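Lectin (Pleurotus ostreatus, PDB 6T0Q) probably recognises galactose-type sugars on glycans through calcium-containing carbohydrate-binding sites. Local coordinates at residues L111-G116 with E158-P163; I201-N206 with G214-R219; W310-T315 with G329-K334. One frame throughout, in Å; residues are numbered along the deposited sequence.

Interaction 1 (L111-G116 with E158-P163); sequences LFAIAG and ENFQLP. With NAG (2-acetamido-2-deoxy-beta-D-glucopyranose), chain E.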
# COMPACT_ATOMS: atom_id res chain seq x y z
N LEU A 111 0.50 28.62 -7.79
CA LEU A 111 -0.50 29.61 -8.16
C LEU A 111 -1.68 29.51 -7.20
O LEU A 111 -2.40 28.51 -7.19
CB LEU A 111 -0.96 29.41 -9.60
CG LEU A 111 -2.06 30.40 -9.99
CD1 LEU A 111 -1.49 31.83 -10.09
CD2 LEU A 111 -2.71 29.98 -11.29
N PHE A 112 -1.89 30.56 -6.40
CA PHE A 112 -3.04 30.64 -5.52
C PHE A 112 -4.09 31.54 -6.17
O PHE A 112 -3.76 32.60 -6.70
CB PHE A 112 -2.63 31.16 -4.14
CG PHE A 112 -1.63 30.28 -3.46
CD1 PHE A 112 -0.26 30.44 -3.69
CD2 PHE A 112 -2.04 29.25 -2.63
CE1 PHE A 112 0.67 29.61 -3.09
CE2 PHE A 112 -1.11 28.41 -2.02
CZ PHE A 112 0.24 28.59 -2.25
N ALA A 113 -5.34 31.08 -6.18
CA ALA A 113 -6.40 31.85 -6.81
C ALA A 113 -7.63 31.80 -5.92
O ALA A 113 -7.95 30.75 -5.35
CB ALA A 113 -6.74 31.33 -8.21
N ILE A 114 -8.31 32.94 -5.79
CA ILE A 114 -9.49 33.05 -4.95
C ILE A 114 -10.56 33.79 -5.73
O ILE A 114 -10.29 34.87 -6.28
CB ILE A 114 -9.21 33.78 -3.63
CG1 ILE A 114 -8.03 33.16 -2.88
CG2 ILE A 114 -10.47 33.77 -2.73
CD1 ILE A 114 -7.62 33.94 -1.64
N ALA A 115 -11.75 33.23 -5.79
CA ALA A 115 -12.92 33.94 -6.30
C ALA A 115 -13.65 34.48 -5.08
O ALA A 115 -14.14 33.70 -4.26
CB ALA A 115 -13.81 33.01 -7.13
N GLY A 116 -13.68 35.80 -4.94
CA GLY A 116 -14.36 36.45 -3.83
C GLY A 116 -15.73 36.94 -4.27
O GLY A 116 -15.91 37.32 -5.42
N GLU A 158 -13.38 32.63 -17.46
CA GLU A 158 -13.29 31.18 -17.53
C GLU A 158 -11.85 30.75 -17.26
O GLU A 158 -10.91 31.31 -17.82
CB GLU A 158 -13.73 30.69 -18.91
CG GLU A 158 -14.72 29.56 -18.86
CD GLU A 158 -15.99 29.95 -18.13
OE1 GLU A 158 -16.46 31.09 -18.34
OE2 GLU A 158 -16.51 29.13 -17.35
N ASN A 159 -11.69 29.77 -16.37
CA ASN A 159 -10.39 29.19 -16.06
C ASN A 159 -9.41 30.22 -15.50
O ASN A 159 -8.19 30.08 -15.65
CB ASN A 159 -9.77 28.52 -17.30
CG ASN A 159 -10.60 27.35 -17.80
OD1 ASN A 159 -11.33 26.72 -17.04
ND2 ASN A 159 -10.48 27.06 -19.09
N PHE A 160 -9.90 31.27 -14.84
CA PHE A 160 -8.98 32.26 -14.27
C PHE A 160 -8.02 31.63 -13.27
O PHE A 160 -6.90 32.12 -13.10
CB PHE A 160 -9.75 33.39 -13.60
CG PHE A 160 -10.11 33.10 -12.17
CD1 PHE A 160 -11.23 32.33 -11.87
CD2 PHE A 160 -9.33 33.59 -11.13
CE1 PHE A 160 -11.57 32.06 -10.55
CE2 PHE A 160 -9.66 33.32 -9.80
CZ PHE A 160 -10.78 32.56 -9.52
N GLN A 161 -8.42 30.54 -12.62
CA GLN A 161 -7.61 29.90 -11.59
C GLN A 161 -6.55 28.99 -12.17
O GLN A 161 -5.75 28.44 -11.40
CB GLN A 161 -8.50 29.10 -10.63
CG GLN A 161 -9.03 27.78 -11.20
CD GLN A 161 -10.28 27.94 -12.04
OE1 GLN A 161 -10.57 29.03 -12.54
NE2 GLN A 161 -11.04 26.86 -12.19
N LEU A 162 -6.51 28.81 -13.50
CA LEU A 162 -5.54 27.89 -14.08
C LEU A 162 -4.22 28.60 -14.34
O LEU A 162 -4.21 29.78 -14.71
CB LEU A 162 -6.06 27.29 -15.38
CG LEU A 162 -7.33 26.44 -15.26
CD1 LEU A 162 -7.64 25.72 -16.57
CD2 LEU A 162 -7.22 25.45 -14.11
N PRO A 163 -3.11 27.89 -14.13
CA PRO A 163 -1.80 28.45 -14.49
C PRO A 163 -1.70 28.87 -15.95
O PRO A 163 -0.87 29.74 -16.27
CB PRO A 163 -0.83 27.30 -14.17
CG PRO A 163 -1.69 26.08 -14.00
CD PRO A 163 -2.99 26.58 -13.47
C1 NAG E . 5.36 31.38 -11.66
C2 NAG E . 4.95 30.90 -13.05
C3 NAG E . 5.97 29.90 -13.60
C4 NAG E . 7.38 30.46 -13.56
C5 NAG E . 7.69 30.96 -12.15
C6 NAG E . 9.03 31.64 -12.03
C7 NAG E . 2.53 30.96 -13.46
C8 NAG E . 1.23 30.22 -13.35
N2 NAG E . 3.62 30.32 -13.02
O3 NAG E . 5.59 29.57 -14.93
O5 NAG E . 6.70 31.91 -11.71
O6 NAG E . 8.97 32.97 -12.53
O7 NAG E . 2.60 32.10 -13.92
O HOH W 1 -5.07 28.09 -8.68

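Interaction 2 (I201-N206 with G214-R219); sequences IWTSDN and GSRAFR. With NAG (2-acetamido-2-deoxy-beta-D-glucopyranose), chain B.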
# COMPACT_ATOMS: atom_id res chain seq x y z
N ILE A 201 -12.30 6.42 21.48
CA ILE A 201 -12.26 4.97 21.34
C ILE A 201 -11.40 4.39 22.46
O ILE A 201 -10.62 5.09 23.11
CB ILE A 201 -11.72 4.51 19.96
CG1 ILE A 201 -10.27 4.97 19.74
CG2 ILE A 201 -12.63 5.02 18.83
CD1 ILE A 201 -9.65 4.45 18.42
N TRP A 202 -11.55 3.08 22.67
CA TRP A 202 -10.71 2.33 23.59
C TRP A 202 -10.79 0.87 23.20
O TRP A 202 -11.45 0.51 22.21
CB TRP A 202 -11.14 2.56 25.05
CG TRP A 202 -10.04 2.32 26.06
CD1 TRP A 202 -9.93 1.27 26.94
CD2 TRP A 202 -8.89 3.16 26.29
NE1 TRP A 202 -8.80 1.42 27.71
CE2 TRP A 202 -8.14 2.56 27.32
CE3 TRP A 202 -8.43 4.36 25.73
CZ2 TRP A 202 -6.95 3.11 27.80
CZ3 TRP A 202 -7.25 4.91 26.20
CH2 TRP A 202 -6.53 4.29 27.24
N THR A 203 -10.10 0.01 23.95
CA THR A 203 -10.34 -1.41 23.81
C THR A 203 -11.68 -1.77 24.45
O THR A 203 -12.27 -0.99 25.19
CB THR A 203 -9.20 -2.23 24.43
OG1 THR A 203 -8.74 -1.57 25.62
CG2 THR A 203 -8.04 -2.37 23.46
N SER A 204 -12.15 -2.98 24.15
CA SER A 204 -13.51 -3.36 24.53
C SER A 204 -13.65 -3.73 26.00
O SER A 204 -14.76 -4.06 26.43
CB SER A 204 -13.99 -4.52 23.64
OG SER A 204 -13.12 -5.62 23.74
N ASP A 205 -12.58 -3.66 26.80
CA ASP A 205 -12.70 -3.75 28.26
C ASP A 205 -13.19 -2.44 28.88
O ASP A 205 -13.35 -2.37 30.10
CB ASP A 205 -11.37 -4.16 28.90
CG ASP A 205 -10.21 -3.24 28.52
OD1 ASP A 205 -10.40 -2.34 27.67
OD2 ASP A 205 -9.10 -3.43 29.06
N ASN A 206 -13.40 -1.40 28.07
CA ASN A 206 -13.98 -0.14 28.54
C ASN A 206 -15.49 -0.33 28.56
O ASN A 206 -16.15 -0.28 27.52
CB ASN A 206 -13.55 1.00 27.63
CG ASN A 206 -13.87 2.38 28.20
OD1 ASN A 206 -14.90 2.57 28.83
ND2 ASN A 206 -12.99 3.35 27.95
N GLY A 214 -4.12 0.61 32.86
CA GLY A 214 -3.12 0.00 31.99
C GLY A 214 -3.02 0.68 30.63
O GLY A 214 -3.75 1.64 30.35
N SER A 215 -2.12 0.17 29.79
CA SER A 215 -1.85 0.74 28.48
C SER A 215 -2.47 -0.12 27.38
O SER A 215 -2.53 -1.35 27.48
CB SER A 215 -0.34 0.86 28.25
OG SER A 215 0.23 1.79 29.15
N ARG A 216 -2.93 0.55 26.32
CA ARG A 216 -3.61 -0.08 25.20
C ARG A 216 -3.05 0.51 23.91
O ARG A 216 -2.73 1.70 23.86
CB ARG A 216 -5.13 0.15 25.25
CG ARG A 216 -5.80 -0.23 26.57
CD ARG A 216 -5.69 -1.74 26.80
NE ARG A 216 -6.38 -2.17 28.01
CZ ARG A 216 -5.76 -2.56 29.12
NH1 ARG A 216 -4.44 -2.59 29.19
NH2 ARG A 216 -6.48 -2.94 30.17
N ALA A 217 -2.97 -0.31 22.87
CA ALA A 217 -2.45 0.17 21.59
C ALA A 217 -3.56 0.23 20.54
O ALA A 217 -4.53 -0.53 20.59
CB ALA A 217 -1.31 -0.72 21.08
N PHE A 218 -3.38 1.16 19.59
CA PHE A 218 -4.34 1.43 18.53
C PHE A 218 -3.58 1.70 17.24
O PHE A 218 -2.53 2.35 17.26
CB PHE A 218 -5.22 2.64 18.87
CG PHE A 218 -5.93 2.51 20.19
CD1 PHE A 218 -5.32 2.90 21.37
CD2 PHE A 218 -7.21 1.96 20.26
CE1 PHE A 218 -5.96 2.76 22.59
CE2 PHE A 218 -7.86 1.81 21.47
CZ PHE A 218 -7.24 2.22 22.65
N ARG A 219 -4.11 1.20 16.12
CA ARG A 219 -3.44 1.30 14.83
C ARG A 219 -4.43 1.66 13.73
O ARG A 219 -5.55 1.15 13.70
CB ARG A 219 -2.74 -0.01 14.44
CG ARG A 219 -1.50 -0.34 15.24
CD ARG A 219 -1.00 -1.75 14.91
NE ARG A 219 -0.69 -1.91 13.48
CZ ARG A 219 0.49 -1.63 12.94
NH1 ARG A 219 1.49 -1.17 13.69
NH2 ARG A 219 0.67 -1.82 11.64
C1 NAG B . 2.90 2.55 26.72
C2 NAG B . 4.17 1.73 26.93
C3 NAG B . 4.44 1.58 28.41
C4 NAG B . 4.58 2.94 29.06
C5 NAG B . 3.39 3.85 28.76
C6 NAG B . 3.68 5.30 29.07
C7 NAG B . 4.90 0.09 25.26
C8 NAG B . 4.71 -1.29 24.71
N2 NAG B . 4.10 0.43 26.28
O3 NAG B . 5.63 0.83 28.58
O4 NAG B . 4.68 2.52 30.36
O5 NAG B . 3.04 3.83 27.36
O6 NAG B . 2.81 5.80 30.07
O7 NAG B . 5.74 0.87 24.81

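Interaction 3 (W310-T315 with G329-K334); sequences WKAIQT and GWESAK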
# COMPACT_ATOMS: atom_id res chain seq x y z
N TRP A 310 -10.33 1.51 13.44
CA TRP A 310 -9.01 1.34 14.03
C TRP A 310 -8.90 -0.04 14.66
O TRP A 310 -9.88 -0.58 15.17
CB TRP A 310 -8.76 2.43 15.09
CG TRP A 310 -8.54 3.81 14.50
CD1 TRP A 310 -9.38 4.51 13.69
CD2 TRP A 310 -7.38 4.63 14.69
NE1 TRP A 310 -8.82 5.74 13.36
CE2 TRP A 310 -7.59 5.83 13.97
CE3 TRP A 310 -6.18 4.47 15.39
CZ2 TRP A 310 -6.65 6.86 13.94
CZ3 TRP A 310 -5.24 5.49 15.36
CH2 TRP A 310 -5.48 6.67 14.64
N LYS A 311 -7.71 -0.62 14.62
CA LYS A 311 -7.44 -1.85 15.35
C LYS A 311 -6.90 -1.52 16.74
O LYS A 311 -6.25 -0.49 16.93
CB LYS A 311 -6.44 -2.73 14.60
CG LYS A 311 -6.89 -3.14 13.20
CD LYS A 311 -8.33 -3.61 13.22
CE LYS A 311 -8.47 -5.06 12.80
NZ LYS A 311 -9.89 -5.50 12.93
N ALA A 312 -7.16 -2.41 17.69
CA ALA A 312 -6.84 -2.17 19.09
C ALA A 312 -6.43 -3.49 19.75
O ALA A 312 -6.86 -4.56 19.31
CB ALA A 312 -8.03 -1.56 19.84
N ILE A 313 -5.62 -3.41 20.80
CA ILE A 313 -5.20 -4.61 21.52
C ILE A 313 -4.94 -4.24 22.97
O ILE A 313 -4.46 -3.14 23.27
CB ILE A 313 -3.96 -5.26 20.85
CG1 ILE A 313 -3.85 -6.73 21.25
CG2 ILE A 313 -2.68 -4.50 21.18
CD1 ILE A 313 -2.79 -7.50 20.47
N GLN A 314 -5.24 -5.17 23.89
CA GLN A 314 -5.17 -4.86 25.31
C GLN A 314 -3.79 -5.12 25.92
O GLN A 314 -3.37 -4.38 26.82
CB GLN A 314 -6.23 -5.65 26.09
CG GLN A 314 -7.65 -5.26 25.67
CD GLN A 314 -8.72 -6.04 26.41
OE1 GLN A 314 -8.53 -6.47 27.55
NE2 GLN A 314 -9.86 -6.22 25.75
N THR A 315 -3.10 -6.16 25.47
CA THR A 315 -1.71 -6.40 25.85
C THR A 315 -0.86 -5.97 24.66
O THR A 315 -0.91 -6.58 23.59
CB THR A 315 -1.46 -7.86 26.20
OG1 THR A 315 -2.23 -8.23 27.35
CG2 THR A 315 0.02 -8.08 26.50
N GLY A 329 -5.17 -11.08 15.97
CA GLY A 329 -5.44 -10.91 17.38
C GLY A 329 -5.75 -9.49 17.82
O GLY A 329 -6.14 -9.30 18.98
N TRP A 330 -5.58 -8.49 16.96
CA TRP A 330 -6.07 -7.15 17.26
C TRP A 330 -7.57 -7.08 16.97
O TRP A 330 -8.05 -7.63 15.98
CB TRP A 330 -5.33 -6.10 16.42
CG TRP A 330 -3.86 -5.93 16.75
CD1 TRP A 330 -2.87 -6.88 16.65
CD2 TRP A 330 -3.21 -4.72 17.19
NE1 TRP A 330 -1.66 -6.34 17.03
CE2 TRP A 330 -1.84 -5.02 17.36
CE3 TRP A 330 -3.66 -3.42 17.47
CZ2 TRP A 330 -0.92 -4.07 17.79
CZ3 TRP A 330 -2.74 -2.48 17.91
CH2 TRP A 330 -1.38 -2.81 18.06
N GLU A 331 -8.30 -6.39 17.83
CA GLU A 331 -9.74 -6.23 17.68
C GLU A 331 -10.08 -4.88 17.06
O GLU A 331 -9.26 -3.96 17.04
CB GLU A 331 -10.45 -6.37 19.04
CG GLU A 331 -10.01 -5.30 20.06
CD GLU A 331 -10.76 -5.37 21.39
OE1 GLU A 331 -11.87 -5.94 21.43
OE2 GLU A 331 -10.23 -4.85 22.40
N SER A 332 -11.30 -4.78 16.55
CA SER A 332 -11.86 -3.48 16.21
C SER A 332 -11.93 -2.61 17.47
O SER A 332 -12.40 -3.06 18.51
CB SER A 332 -13.26 -3.64 15.61
OG SER A 332 -13.18 -4.23 14.34
N ALA A 333 -11.46 -1.37 17.36
CA ALA A 333 -11.59 -0.44 18.48
C ALA A 333 -13.06 -0.23 18.82
O ALA A 333 -13.93 -0.26 17.94
CB ALA A 333 -10.93 0.90 18.15
N LYS A 334 -13.34 -0.01 20.10
CA LYS A 334 -14.69 0.25 20.58
C LYS A 334 -14.93 1.75 20.65
O LYS A 334 -14.12 2.49 21.23
CB LYS A 334 -14.91 -0.37 21.96
CG LYS A 334 -16.30 -0.10 22.55
CD LYS A 334 -16.45 -0.76 23.92
CE LYS A 334 -17.82 -0.44 24.53
NZ LYS A 334 -18.02 -1.14 25.83
O HOH W 2 -11.47 -2.54 12.76

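Interaction 1 (L111-G116 with E158-P163)
Leu111 and Gln161 are joined across this contact by a water molecule that donates to both of their carbonyl oxygens, at 2.8 Å from Gln161 O and 3.1 Å from Leu111 O. This bridge is unusual because the two segments run almost antiparallel, with directions 169° apart, yet form no beta pairing: both groups are acceptors, and the water supplies the hydrogens. The example illustrates how a loop can be seated on a sheet without joining it.

Residues 111-116 belong to a strand of one sheet of a beta sandwich. Phe112 and Ile114 turn inward, toward Ile131 and Ile127 of the strand 126-135, whereas Leu111 and Ala113 point outward to the loop. There Asn159 to Leu162 form a type I turn, closed by the bond from Leu162 N to Asn159 O (3.0 Å).

Leu111 holds CG anti to its backbone N (chi1 177°), and its branch CD2 presses on the peptide chain itself, 3.4 Å from Gln161 O and 3.5 Å from Pro163 N. Ala113 CB meets Gln161 CB at 3.7 Å. Further along, the outer end of the Phe160 ring reaches the strand, CE2 approaching Ala113 CB and CZ approaching Ala115 CB at 3.9 Å, while Gln161 CB lies over the centre of one ring face. Arg56, on the adjacent strand 51-60, donates through NH1 to both Phe160 O and Leu162 O.

Just after the turn, Pro163 O is 3.6 Å from C8, the acetamido methyl of a NAG that probably belongs to an N-linked glycan at Asn58. The chemistry thus combines apolar side chains (Leu111, Ala113, Ala115, the Phe160 ring) with carbonyls bound by water and arginine, consistent with a loop positioned by apolar packing, the water bridge and the arginine rather than by direct backbone pairing.

Interaction 2 (I201-N206 with G214-R219)
Asp205 and Arg216 reach toward each other tip to tip, and the salt bridge they form is side-on: NE and NH2 both donate to the same oxygen. Arg216 NH2 lies 2.9 Å from Asp205 OD2, nearly along its C-O axis, while NE uses the syn lone pair of that atom at 3.2 Å. Neither bond is straight, with N-H...O angles of 146° and 136°. The other carboxylate oxygen, OD1, accepts from Thr203 OG1 at 2.7 Å, and Arg216 NH1 turns back to Ser215 O, so the guanidinium is held at both ends.

The arginine chain crosses Trp202 at about a right angle. A bend at chi2 (-65°) carries CD past Thr203 OG1, and CG sits 3.6 Å from Trp202 NE1. Phe218 crosses the indole in the same manner, CZ lying above the rim of the indole face that Arg216 CB also approaches. The phenyl edge, meanwhile, points in plane at the strand backbone, with CE2 3.5 Å from Trp202 C. Ile201 CD1 adds an apolar contact with CD2 of this ring.

The indole also touches Asn281, a ligand of the calcium ion, and Ser215 faces a NAG that probably belongs to an N-linked glycan at Asn278. A salt bridge next to the Trp202-Phe218 aromatic pair probably ties turn 203-206 to the strand 214-222 by electrostatics and packing together.

Interaction 3 (W310-T315 with G329-K334)
Residues 310-315 and 329-334 meet as antiparallel strands in a sheet of the beta-sandwich domain, where the short strand 311-313 lies between 331-338 and 214-222. Lys311 and Ser332 form a non-hydrogen-bonded pair. Ala312 and Glu331 form the hydrogen-bonded one, exchanging Ala312 N to Glu331 O at 2.7 Å and Glu331 N to Ala312 O at 2.8 Å. Ala333 N adds a nearly straight bond to Trp310 O (2.8 Å, 168°).

Ala312 and Glu331 share one face of the sheet, with Phe218 of the neighbouring strand touching Ala312. Glu331 extends beyond CG, and its OE1 is bonded to Ser204 OG. Separately, Ala312 CB lies 4.2 Å from Ala333 CB. Ser332 OG is 2.9 Å from a water that also makes weak bonds to Trp310 O and Lys311 NZ.

Lys311 C and Ala312 N lie at the edge of the Trp330 indole, in its plane, while Ile313 crosses its face at about a right angle. The extended chi2 of Ile313 (171°) puts CD1 3.8 Å from Trp330 NE1, and Ile313 CG2 makes a CH-pi contact 3.6 Å from the centroid of the six-membered ring of Trp330, only 5° off its normal.

Overall arrangement
Interactions 2 and 3 are neighbours in one sheet, with centres 7 Å apart, whereas interaction 1 lies on the opposite side of the chain's centre, 46 Å from both by centres. The two neighbours are joined by probable hydrogen bonds, Ser204 OG to Glu331 OE1 (2.6 Å) and Asn206 O to Lys334 NZ (2.7 Å), so that turn 203-206 is held to strand 331-338 as well as, through Asp205 and Arg216, to strand 214-222. Pro163 of interaction 1 and Ser215 of interaction 2 each lie beside a probable N-linked glycan. Each half has its own calcium ion: one about 14 Å from the Ile114 side chain, the other about 7 Å from that of Trp202.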